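Probable glutathione S-transferase (Bordetella bronchiseptica RB50, PDB 3H1N) is probably a dimeric glutathione transferase, a class of enzymes that conjugate the thiol of glutathione to electrophilic substrates. Local coordinates at residues B[33-38]-B[188-193]; B[136-141]-B[246-251]; B[64-69]-B[81-86]; B[167-172]-B[210-215]. All blocks are in the same frame, centred on the assembly; numbering follows the deposited sequence. Where two conformers were deposited one is given.

Contact 1 of 4, residues B[33-38]-B[188-193]; sequences RGEFVR and LYHVVE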
# COMPACT_ATOMS: atom_id res chain seq x y z
N ARG B 33 7.55 8.50 -6.81
CA ARG B 33 6.15 8.19 -6.52
C ARG B 33 5.20 9.25 -7.06
O ARG B 33 4.03 8.96 -7.37
CB ARG B 33 5.95 8.05 -5.00
CG ARG B 33 6.92 7.11 -4.32
CD ARG B 33 6.63 6.96 -2.83
NE ARG B 33 7.49 5.96 -2.19
CZ ARG B 33 7.67 5.86 -0.87
NH1 ARG B 33 7.07 6.71 -0.05
NH2 ARG B 33 8.47 4.92 -0.37
N GLY B 34 5.69 10.48 -7.16
CA GLY B 34 4.87 11.60 -7.61
C GLY B 34 4.40 11.41 -9.04
O GLY B 34 3.32 11.88 -9.41
N GLU B 35 5.19 10.70 -9.84
CA GLU B 35 4.87 10.45 -11.24
C GLU B 35 3.53 9.75 -11.45
O GLU B 35 2.84 10.04 -12.43
CB GLU B 35 5.99 9.68 -11.94
CG GLU B 35 5.96 9.76 -13.46
CD GLU B 35 6.11 11.18 -14.01
OE1 GLU B 35 6.55 12.10 -13.28
OE2 GLU B 35 5.78 11.37 -15.19
N PHE B 36 3.13 8.86 -10.54
CA PHE B 36 1.83 8.19 -10.68
C PHE B 36 0.69 9.21 -10.58
O PHE B 36 -0.30 9.15 -11.34
CB PHE B 36 1.66 7.08 -9.64
CG PHE B 36 2.63 5.93 -9.81
CD1 PHE B 36 2.36 4.91 -10.73
CD2 PHE B 36 3.79 5.87 -9.05
CE1 PHE B 36 3.25 3.84 -10.88
CE2 PHE B 36 4.70 4.80 -9.20
CZ PHE B 36 4.42 3.79 -10.12
N VAL B 37 0.85 10.18 -9.69
CA VAL B 37 -0.16 11.23 -9.51
C VAL B 37 -0.15 12.19 -10.70
O VAL B 37 -1.21 12.54 -11.25
CB VAL B 37 0.03 11.97 -8.17
CG1 VAL B 37 -1.00 13.10 -8.01
CG2 VAL B 37 -0.08 11.00 -7.02
N ARG B 38 1.06 12.58 -11.12
CA ARG B 38 1.27 13.54 -12.19
C ARG B 38 0.68 13.04 -13.51
O ARG B 38 0.06 13.81 -14.25
CB ARG B 38 2.78 13.81 -12.34
CG ARG B 38 3.17 15.08 -13.08
CD ARG B 38 4.48 15.67 -12.52
NE ARG B 38 5.42 14.62 -12.17
CZ ARG B 38 6.01 14.47 -10.99
NH1 ARG B 38 6.81 13.44 -10.80
NH2 ARG B 38 5.85 15.37 -10.03
N LEU B 188 0.10 1.39 -14.58
CA LEU B 188 0.64 0.12 -15.09
C LEU B 188 1.62 0.42 -16.22
O LEU B 188 2.72 -0.16 -16.29
CB LEU B 188 -0.49 -0.82 -15.55
CG LEU B 188 -0.09 -2.23 -16.05
CD1 LEU B 188 0.79 -3.00 -15.03
CD2 LEU B 188 -1.32 -3.06 -16.42
N TYR B 189 1.23 1.36 -17.08
CA TYR B 189 2.15 1.83 -18.11
C TYR B 189 3.45 2.33 -17.47
O TYR B 189 4.55 1.99 -17.92
CB TYR B 189 1.49 2.93 -18.99
CG TYR B 189 2.47 3.98 -19.48
CD1 TYR B 189 3.14 3.84 -20.70
CD2 TYR B 189 2.73 5.12 -18.72
CE1 TYR B 189 4.05 4.79 -21.11
CE2 TYR B 189 3.63 6.06 -19.12
CZ TYR B 189 4.28 5.90 -20.31
OH TYR B 189 5.18 6.86 -20.69
N HIS B 190 3.32 3.11 -16.39
CA HIS B 190 4.50 3.71 -15.79
C HIS B 190 5.43 2.70 -15.13
O HIS B 190 6.66 2.80 -15.27
CB HIS B 190 4.17 4.86 -14.81
CG HIS B 190 5.40 5.55 -14.29
ND1 HIS B 190 6.22 6.31 -15.09
CD2 HIS B 190 5.98 5.53 -13.06
CE1 HIS B 190 7.23 6.77 -14.38
NE2 HIS B 190 7.11 6.31 -13.14
N VAL B 191 4.87 1.73 -14.41
CA VAL B 191 5.70 0.70 -13.79
C VAL B 191 6.45 -0.14 -14.87
O VAL B 191 7.62 -0.53 -14.67
CB VAL B 191 4.91 -0.14 -12.73
CG1 VAL B 191 3.99 -1.19 -13.40
CG2 VAL B 191 5.88 -0.79 -11.76
N VAL B 192 5.82 -0.35 -16.02
CA VAL B 192 6.49 -1.05 -17.12
C VAL B 192 7.63 -0.17 -17.70
O VAL B 192 8.72 -0.68 -18.02
CB VAL B 192 5.49 -1.51 -18.24
CG1 VAL B 192 6.23 -2.03 -19.46
CG2 VAL B 192 4.53 -2.57 -17.70
N GLU B 193 7.39 1.14 -17.82
CA GLU B 193 8.46 2.07 -18.22
C GLU B 193 9.63 1.98 -17.27
O GLU B 193 10.78 1.96 -17.72
CB GLU B 193 7.98 3.53 -18.25
CG GLU B 193 7.20 3.91 -19.48
CD GLU B 193 8.05 3.90 -20.73
OE1 GLU B 193 9.05 4.64 -20.80
OE2 GLU B 193 7.70 3.14 -21.65
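The seam between the two domains of a glutathione transferase runs through His190, whose imidazole enters between the side chains of Glu35 and Phe36. The ring reaches across because CG is anti to the backbone N (chi1 -175°), and it meets its two neighbours in different ways. Toward Phe36 it turns an edge: His190 CD2 stands above the phenyl face, displaced toward the rim and 3.8 Å from Phe36 CZ. This is a T-shaped pair, with ring centroids 5.1 Å apart and planes at 89°. One face of the imidazole, in turn, is covered by the aliphatic part of Glu35, with Glu35 CG only 3.4 Å from His190 CE1 in a CH-pi contact.

Helix 34-43 belongs to the thioredoxin-like N-terminal domain and helix 183-198 to the all-helical C-terminal domain. Their short segments here run at 140° to each other with axes 10.3 Å apart, a spacing bridged by side chains rather than by close backbone packing. The bend of Glu35 at chi2 carries its carboxylate away from the imidazole face. There OE1 is gripped side-on by Arg38, from NH1 at 2.8 Å and from NE at 3.0 Å, with OE1 in the guanidinium plane, while OE2 bonds the hydroxyl of Tyr229. Arg38 also forms a salt bridge with Asp50, and Phe36 rests on Ile118 and Thr122 of helix 105-127.

Contact 2 of 4, residues B[136-141]-B[246-251]; sequences LYYEDQ and YPELDG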
# COMPACT_ATOMS: atom_id res chain seq x y z
N LEU B 136 20.33 4.64 3.49
CA LEU B 136 21.77 4.42 3.26
C LEU B 136 22.05 4.32 1.77
O LEU B 136 21.16 4.00 0.99
CB LEU B 136 22.26 3.15 3.96
CG LEU B 136 22.10 3.07 5.49
CD1 LEU B 136 22.56 1.71 6.02
CD2 LEU B 136 22.83 4.22 6.22
N TYR B 137 23.29 4.60 1.37
CA TYR B 137 23.65 4.62 -0.04
C TYR B 137 23.67 3.22 -0.63
O TYR B 137 23.97 2.23 0.06
CB TYR B 137 25.01 5.30 -0.27
CG TYR B 137 25.01 6.74 0.15
CD1 TYR B 137 24.23 7.68 -0.52
CD2 TYR B 137 25.77 7.17 1.24
CE1 TYR B 137 24.22 9.01 -0.13
CE2 TYR B 137 25.77 8.50 1.64
CZ TYR B 137 24.99 9.42 0.95
OH TYR B 137 24.97 10.74 1.34
N TYR B 138 23.37 3.14 -1.92
CA TYR B 138 23.41 1.88 -2.65
C TYR B 138 24.76 1.19 -2.48
O TYR B 138 24.82 -0.01 -2.20
CB TYR B 138 23.08 2.10 -4.13
CG TYR B 138 23.44 0.92 -5.01
CD1 TYR B 138 22.81 -0.32 -4.85
CD2 TYR B 138 24.41 1.04 -6.01
CE1 TYR B 138 23.14 -1.40 -5.65
CE2 TYR B 138 24.75 -0.03 -6.82
CZ TYR B 138 24.11 -1.25 -6.64
OH TYR B 138 24.42 -2.32 -7.44
N GLU B 139 25.85 1.94 -2.64
CA GLU B 139 27.20 1.37 -2.62
C GLU B 139 27.49 0.58 -1.34
O GLU B 139 28.23 -0.40 -1.36
CB GLU B 139 28.26 2.45 -2.84
CG GLU B 139 28.30 3.00 -4.27
CD GLU B 139 27.09 3.86 -4.64
OE1 GLU B 139 26.41 4.42 -3.74
OE2 GLU B 139 26.81 3.96 -5.86
N ASP B 140 26.88 1.01 -0.23
CA ASP B 140 27.11 0.37 1.06
C ASP B 140 26.27 -0.89 1.29
O ASP B 140 26.47 -1.60 2.28
CB ASP B 140 26.89 1.38 2.18
CG ASP B 140 27.90 2.52 2.13
OD1 ASP B 140 29.11 2.25 1.99
OD2 ASP B 140 27.46 3.69 2.21
N GLN B 141 25.36 -1.17 0.37
CA GLN B 141 24.51 -2.37 0.48
C GLN B 141 24.46 -3.12 -0.86
O GLN B 141 23.51 -3.87 -1.12
CB GLN B 141 23.11 -2.01 1.02
CG GLN B 141 22.38 -0.93 0.22
CD GLN B 141 21.18 -0.34 0.97
OE1 GLN B 141 20.33 -1.08 1.46
NE2 GLN B 141 21.10 0.98 1.03
N TYR B 246 21.18 -0.38 -12.80
CA TYR B 246 22.46 -0.91 -12.35
C TYR B 246 22.72 -2.20 -13.13
O TYR B 246 22.03 -3.19 -12.92
CB TYR B 246 22.40 -1.21 -10.85
CG TYR B 246 22.31 0.02 -9.97
CD1 TYR B 246 23.28 1.03 -10.04
CD2 TYR B 246 21.27 0.16 -9.05
CE1 TYR B 246 23.20 2.16 -9.22
CE2 TYR B 246 21.19 1.29 -8.22
CZ TYR B 246 22.16 2.28 -8.31
OH TYR B 246 22.08 3.38 -7.49
N PRO B 247 23.69 -2.19 -14.06
CA PRO B 247 23.95 -3.40 -14.86
C PRO B 247 24.16 -4.66 -13.98
O PRO B 247 23.70 -5.75 -14.35
CB PRO B 247 25.23 -3.04 -15.62
CG PRO B 247 25.16 -1.54 -15.76
CD PRO B 247 24.57 -1.07 -14.45
N GLU B 248 24.80 -4.49 -12.82
CA GLU B 248 25.09 -5.63 -11.93
C GLU B 248 23.85 -6.30 -11.32
O GLU B 248 23.91 -7.48 -10.93
CB GLU B 248 26.11 -5.23 -10.84
CG GLU B 248 25.61 -4.20 -9.81
CD GLU B 248 25.86 -2.76 -10.22
OE1 GLU B 248 26.00 -2.45 -11.44
OE2 GLU B 248 25.90 -1.90 -9.31
N LEU B 249 22.74 -5.57 -11.27
CA LEU B 249 21.48 -6.11 -10.78
C LEU B 249 20.60 -6.72 -11.89
O LEU B 249 19.62 -7.40 -11.59
CB LEU B 249 20.71 -5.02 -10.01
CG LEU B 249 21.46 -4.35 -8.85
CD1 LEU B 249 20.50 -3.48 -8.03
CD2 LEU B 249 22.13 -5.39 -7.94
N ASP B 250 20.97 -6.50 -13.16
CA ASP B 250 20.20 -7.02 -14.29
C ASP B 250 20.70 -8.44 -14.68
O ASP B 250 21.69 -8.95 -14.14
CB ASP B 250 20.34 -6.04 -15.48
CG ASP B 250 19.18 -6.11 -16.49
OD1 ASP B 250 18.21 -6.86 -16.30
OD2 ASP B 250 19.26 -5.40 -17.51
N GLY B 251 19.98 -9.09 -15.59
CA GLY B 251 20.38 -10.40 -16.12
C GLY B 251 19.28 -10.97 -17.00
O GLY B 251 18.13 -10.52 -16.93
O HOH W 1 24.30 4.79 -6.94
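Tyr138 and Tyr246 stack face to face where the C-terminal tail of the chain folds back against the helical domain, beside the loop that leads into helix 142-167. This stack is the tight part of the contact. The ring centroids lie 3.9 Å apart with planes at 15°, and the closest atoms, Tyr138 CD2 and Tyr246 CZ, are separated by 3.4 Å. The two side chains run antiparallel, each ring over the other's, which places the hydroxyl of Tyr246 near the root of Tyr138 and carries the Tyr138 hydroxyl up to the side chains of the short 3-10 segment 247-249. There Leu249 CD1 packs 4.1 Å from Tyr138 CE1. Ala145 of helix 142-167 touches both Tyr138 and Leu249.

The hydroxyl end of Tyr246 is looser, held partly through water. One water donates a hydrogen bond to Glu139 OE2 at 2.9 Å and lies 2.7 Å from Tyr246 OH, so the glutamate is linked to the tyrosine without touching it. Arg244 supplies a direct hydrogen bond to that same hydroxyl.

Glu248 bends at chi2 to bring its carboxylate to the edge of the Tyr138 ring, and Gln142 NE2 gives OE2 a further bond. Glu248 OE2, which lies near the plane of the Tyr138 ring, accepts from Tyr138 OH at a modelled 2.4 Å, a length so short that its exact value is doubtful.

Contact 3 of 4, residues B[64-69]-B[81-86]; sequences RRRRDT and GMTIAQ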
# COMPACT_ATOMS: atom_id res chain seq x y z
N ARG B 64 5.63 20.59 7.47
CA ARG B 64 5.62 20.87 8.92
C ARG B 64 4.34 21.50 9.43
O ARG B 64 3.92 21.24 10.56
CB ARG B 64 6.76 21.83 9.29
CG ARG B 64 8.13 21.27 9.15
CD ARG B 64 9.15 22.27 9.67
NE ARG B 64 10.40 22.16 8.93
CZ ARG B 64 10.95 23.14 8.23
NH1 ARG B 64 10.39 24.34 8.19
NH2 ARG B 64 12.10 22.94 7.60
N ARG B 65 3.75 22.37 8.60
CA ARG B 65 2.56 23.13 9.00
C ARG B 65 1.28 22.31 8.85
O ARG B 65 0.25 22.65 9.42
CB ARG B 65 2.45 24.45 8.22
CG ARG B 65 3.14 24.44 6.87
CD ARG B 65 2.39 25.26 5.84
NE ARG B 65 0.95 25.04 5.92
CZ ARG B 65 0.10 25.30 4.94
NH1 ARG B 65 -1.20 25.07 5.11
NH2 ARG B 65 0.54 25.77 3.78
N ARG B 66 1.38 21.23 8.08
CA ARG B 66 0.25 20.37 7.76
C ARG B 66 -0.19 19.57 8.98
O ARG B 66 0.25 18.44 9.16
CB ARG B 66 0.68 19.41 6.65
CG ARG B 66 -0.21 19.46 5.45
CD ARG B 66 0.23 20.52 4.45
NE ARG B 66 -0.92 21.34 4.11
CZ ARG B 66 -0.97 22.22 3.12
NH1 ARG B 66 0.06 22.41 2.31
NH2 ARG B 66 -2.09 22.91 2.93
N ARG B 67 -1.07 20.15 9.79
CA ARG B 67 -1.33 19.62 11.14
C ARG B 67 -2.61 18.80 11.38
O ARG B 67 -2.60 17.92 12.24
CB ARG B 67 -1.19 20.74 12.17
CG ARG B 67 0.25 21.13 12.46
CD ARG B 67 0.90 20.18 13.46
NE ARG B 67 1.68 20.93 14.45
CZ ARG B 67 2.07 20.45 15.63
NH1 ARG B 67 2.77 21.21 16.45
NH2 ARG B 67 1.75 19.21 16.00
N ASP B 68 -3.70 19.09 10.67
CA ASP B 68 -4.95 18.33 10.88
C ASP B 68 -4.87 16.91 10.31
O ASP B 68 -5.18 15.94 11.01
CB ASP B 68 -6.16 19.08 10.30
CG ASP B 68 -6.95 19.83 11.36
OD1 ASP B 68 -6.34 20.45 12.26
OD2 ASP B 68 -8.21 19.83 11.27
N THR B 69 -4.45 16.78 9.05
CA THR B 69 -4.20 15.48 8.42
C THR B 69 -2.78 15.45 7.83
O THR B 69 -2.58 15.58 6.61
CB THR B 69 -5.24 15.13 7.33
OG1 THR B 69 -5.27 16.19 6.37
CG2 THR B 69 -6.64 14.96 7.92
N GLY B 81 -9.64 21.73 0.14
CA GLY B 81 -9.60 21.85 1.59
C GLY B 81 -8.95 20.68 2.31
O GLY B 81 -8.82 20.69 3.53
N MSE B 82 -8.52 19.67 1.56
CA MSE B 82 -7.93 18.47 2.14
C MSE B 82 -6.44 18.38 1.83
O MSE B 82 -5.98 18.88 0.81
CB MSE B 82 -8.64 17.23 1.58
CG MSE B 82 -10.13 17.14 1.97
SE MSE B 82 -11.06 15.79 0.92
CE MSE B 82 -10.99 16.66 -0.85
N THR B 83 -5.69 17.76 2.73
CA THR B 83 -4.32 17.36 2.46
C THR B 83 -4.31 15.85 2.37
O THR B 83 -4.50 15.17 3.37
CB THR B 83 -3.36 17.85 3.55
OG1 THR B 83 -3.51 19.26 3.71
CG2 THR B 83 -1.90 17.52 3.17
N ILE B 84 -4.08 15.32 1.18
CA ILE B 84 -4.25 13.89 0.93
C ILE B 84 -2.88 13.28 0.63
O ILE B 84 -2.21 13.71 -0.32
CB ILE B 84 -5.23 13.64 -0.27
CG1 ILE B 84 -6.58 14.33 -0.03
CG2 ILE B 84 -5.41 12.12 -0.54
CD1 ILE B 84 -7.46 14.45 -1.30
N ALA B 85 -2.49 12.28 1.40
CA ALA B 85 -1.21 11.60 1.18
C ALA B 85 -1.39 10.11 0.91
O ALA B 85 -2.50 9.59 1.05
CB ALA B 85 -0.27 11.83 2.38
N GLN B 86 -0.28 9.43 0.58
CA GLN B 86 -0.26 8.06 0.03
C GLN B 86 -0.71 8.06 -1.43
O GLN B 86 -1.86 8.44 -1.75
CB GLN B 86 -1.04 7.05 0.89
CG GLN B 86 -0.41 6.73 2.28
CD GLN B 86 0.71 5.68 2.18
OE1 GLN B 86 1.01 5.19 1.10
NE2 GLN B 86 1.33 5.34 3.31
O HOH W 2 -1.92 14.16 4.37
O HOH W 3 -7.62 16.35 4.75
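Thr83 turns both branches of its side chain toward the 64-69 segment, and Arg66 lies obliquely across them. The methyl CG2 lies 3.4 Å from Arg66 CG, while OG1 stands 3.3 Å from Arg66 NE, neither squarely over the guanidinium nor at its edge. With CG2 anti to the backbone N and OG1 beside it (chi1 -54°), the threonine offers a carbon and an oxygen to the same arginine chain. Arg66, the centre of an inverse gamma turn, bends at chi2 and chi3 as it passes, and its NH1 goes on to a salt bridge with Asp62. Tyr76 of the neighbouring strand touches both Arg66 and Thr83.

Thr69 meets the same threonine differently: Thr69 OG1 lies alongside Thr83 CB, 3.8 Å away, and much of the link is made by solvent. One water donates to both carbonyls, 2.7 Å from Thr69 O and 2.9 Å from Thr83 O. A second lies 2.9 Å from Thr69 OG1 and accepts from Thr83 N at 3.1 Å. The peptide groups on either side of Thr83 are thus both hydrated.

Strand 82-85 is an edge strand of the thioredoxin-like sheet in this chain. It leads into helix 87-97 through Gln86, which bonds Asp120 of the second subunit, placing this corner in the dimer interface of the glutathione transferase fold.

Contact 4 of 4, residues B[167-172]-B[210-215]; sequences ALDRPG and YPRLMA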
# COMPACT_ATOMS: atom_id res chain seq x y z
N ALA B 167 -5.21 -9.95 -15.41
CA ALA B 167 -6.13 -8.86 -15.07
C ALA B 167 -6.68 -8.19 -16.33
O ALA B 167 -7.83 -7.71 -16.34
CB ALA B 167 -5.44 -7.84 -14.18
N LEU B 168 -5.86 -8.15 -17.38
CA LEU B 168 -6.22 -7.60 -18.70
C LEU B 168 -6.99 -8.55 -19.61
O LEU B 168 -7.33 -8.18 -20.74
CB LEU B 168 -4.96 -7.12 -19.44
CG LEU B 168 -4.28 -5.88 -18.86
CD1 LEU B 168 -2.85 -5.72 -19.38
CD2 LEU B 168 -5.11 -4.64 -19.16
N ASP B 169 -7.26 -9.77 -19.16
CA ASP B 169 -8.02 -10.74 -19.97
C ASP B 169 -9.53 -10.47 -19.90
O ASP B 169 -10.28 -11.19 -19.23
CB ASP B 169 -7.68 -12.18 -19.54
CG ASP B 169 -8.24 -13.23 -20.49
OD1 ASP B 169 -8.57 -12.90 -21.66
OD2 ASP B 169 -8.34 -14.40 -20.06
N ARG B 170 -9.94 -9.41 -20.59
CA ARG B 170 -11.33 -8.95 -20.66
C ARG B 170 -11.45 -8.14 -21.95
O ARG B 170 -10.45 -7.63 -22.44
CB ARG B 170 -11.66 -8.06 -19.47
CG ARG B 170 -10.88 -6.74 -19.44
CD ARG B 170 -11.05 -6.01 -18.11
NE ARG B 170 -10.42 -6.74 -17.01
CZ ARG B 170 -11.05 -7.16 -15.92
NH1 ARG B 170 -12.34 -6.92 -15.75
NH2 ARG B 170 -10.37 -7.82 -14.99
N PRO B 171 -12.68 -8.00 -22.50
CA PRO B 171 -12.76 -7.18 -23.71
C PRO B 171 -12.49 -5.70 -23.42
O PRO B 171 -12.71 -5.24 -22.30
CB PRO B 171 -14.21 -7.38 -24.18
CG PRO B 171 -14.96 -7.84 -22.99
CD PRO B 171 -13.98 -8.61 -22.14
N GLY B 172 -11.97 -4.99 -24.41
CA GLY B 172 -11.86 -3.54 -24.30
C GLY B 172 -10.46 -2.97 -24.20
O GLY B 172 -10.28 -1.75 -24.33
N TYR B 210 3.92 -11.47 -22.29
CA TYR B 210 2.79 -10.65 -21.83
C TYR B 210 2.26 -9.68 -22.91
O TYR B 210 2.34 -8.45 -22.71
CB TYR B 210 3.19 -9.88 -20.55
CG TYR B 210 3.97 -10.73 -19.55
CD1 TYR B 210 3.35 -11.77 -18.86
CD2 TYR B 210 5.33 -10.50 -19.32
CE1 TYR B 210 4.06 -12.56 -17.97
CE2 TYR B 210 6.06 -11.29 -18.40
CZ TYR B 210 5.41 -12.32 -17.74
OH TYR B 210 6.09 -13.11 -16.84
N PRO B 211 1.70 -10.22 -24.01
CA PRO B 211 1.25 -9.37 -25.13
C PRO B 211 0.16 -8.35 -24.73
O PRO B 211 0.18 -7.22 -25.22
CB PRO B 211 0.71 -10.38 -26.14
CG PRO B 211 0.32 -11.57 -25.30
CD PRO B 211 1.37 -11.64 -24.24
N ARG B 212 -0.78 -8.73 -23.85
CA ARG B 212 -1.82 -7.78 -23.42
C ARG B 212 -1.23 -6.63 -22.60
O ARG B 212 -1.57 -5.46 -22.84
CB ARG B 212 -2.96 -8.46 -22.66
CG ARG B 212 -3.75 -9.50 -23.46
CD ARG B 212 -5.03 -9.91 -22.74
NE ARG B 212 -4.74 -10.83 -21.65
CZ ARG B 212 -4.69 -12.16 -21.78
NH1 ARG B 212 -4.91 -12.73 -22.96
NH2 ARG B 212 -4.42 -12.92 -20.73
N LEU B 213 -0.33 -6.97 -21.68
CA LEU B 213 0.39 -5.98 -20.89
C LEU B 213 1.19 -5.01 -21.76
O LEU B 213 1.18 -3.81 -21.53
CB LEU B 213 1.32 -6.66 -19.87
CG LEU B 213 2.21 -5.77 -19.00
CD1 LEU B 213 1.37 -4.83 -18.12
CD2 LEU B 213 3.10 -6.63 -18.12
N MSE B 214 1.90 -5.54 -22.74
CA MSE B 214 2.70 -4.70 -23.63
C MSE B 214 1.81 -3.88 -24.58
O MSE B 214 2.14 -2.74 -24.93
CB MSE B 214 3.76 -5.53 -24.36
CG MSE B 214 4.73 -6.26 -23.39
SE MSE B 214 5.44 -5.16 -21.90
CE MSE B 214 6.51 -3.98 -23.01
N ALA B 215 0.68 -4.46 -24.98
CA ALA B 215 -0.33 -3.71 -25.72
C ALA B 215 -0.86 -2.54 -24.88
O ALA B 215 -1.00 -1.43 -25.39
CB ALA B 215 -1.47 -4.61 -26.17
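Leu168 and Asp169 form a ledge on which Arg212 lies, with Leu213 beside it. On the apolar part, Leu168 CD1 presses against the helix backbone at 3.6 Å from Leu213 CA, and Leu168 CB sits 4.0 Å from Arg212 CB. The arginine chain then passes along the loop backbone, its CD 3.5 Å from Leu168 O. A turn at chi3 (-77°) lays the guanidinium over Asp169, whose CB comes under one face, offset toward the rim and 3.5 Å from Arg212 NH2. Carboxylate and guanidinium planes are 16° apart, so these flat groups are stacked rather than joined edge to edge. Asp169 OD1 and Arg212 NH1, 3.9 Å apart, make a long ion pair in which no N-H points at the oxygen. The attraction therefore rests on charge alone.

The firmer partner of Asp169 is Arg66 of the second subunit, which forms a salt bridge with OD2. Within the loop, Arg170 turns back to grip Ala167 O side-on through NE at 2.8 Å and NH2 at 2.9 Å, both nitrogens serving one carbonyl. On the helix side, Glu165 takes the backbone N-H groups of Arg212 and Leu213, tying the start of helix 211-221 to the end of helix 142-167. Deeper still, Leu213 packs on Leu188 and Val192 of helix 183-198. Helix packing inside and an intersubunit ion pair outside place this corner in the all-helical C-terminal domain of a glutathione transferase, in contact with the second subunit at the dimer interface.

Contact 3 lies in the thioredoxin-like domain, contacts 2 and 4 in the helical part, and contact 1 joins the two domains, its centre 2 Å from that of the chain. Along the sequence contact 3 is nested within the loop closed by contact 1, and contact 4 within that closed by contact 2, while contact 1 crosses both 2 and 4. Only contacts 1 and 4 touch, by way of helix 183-198; their centres are 18 Å apart. Contacts 3 and 4, whose centres lie 37 Å apart on opposite sides of the chain's centre, both reach the second subunit, as does contact 2, with Asp169 of this chain pairing with Arg66 of the other across the dimer.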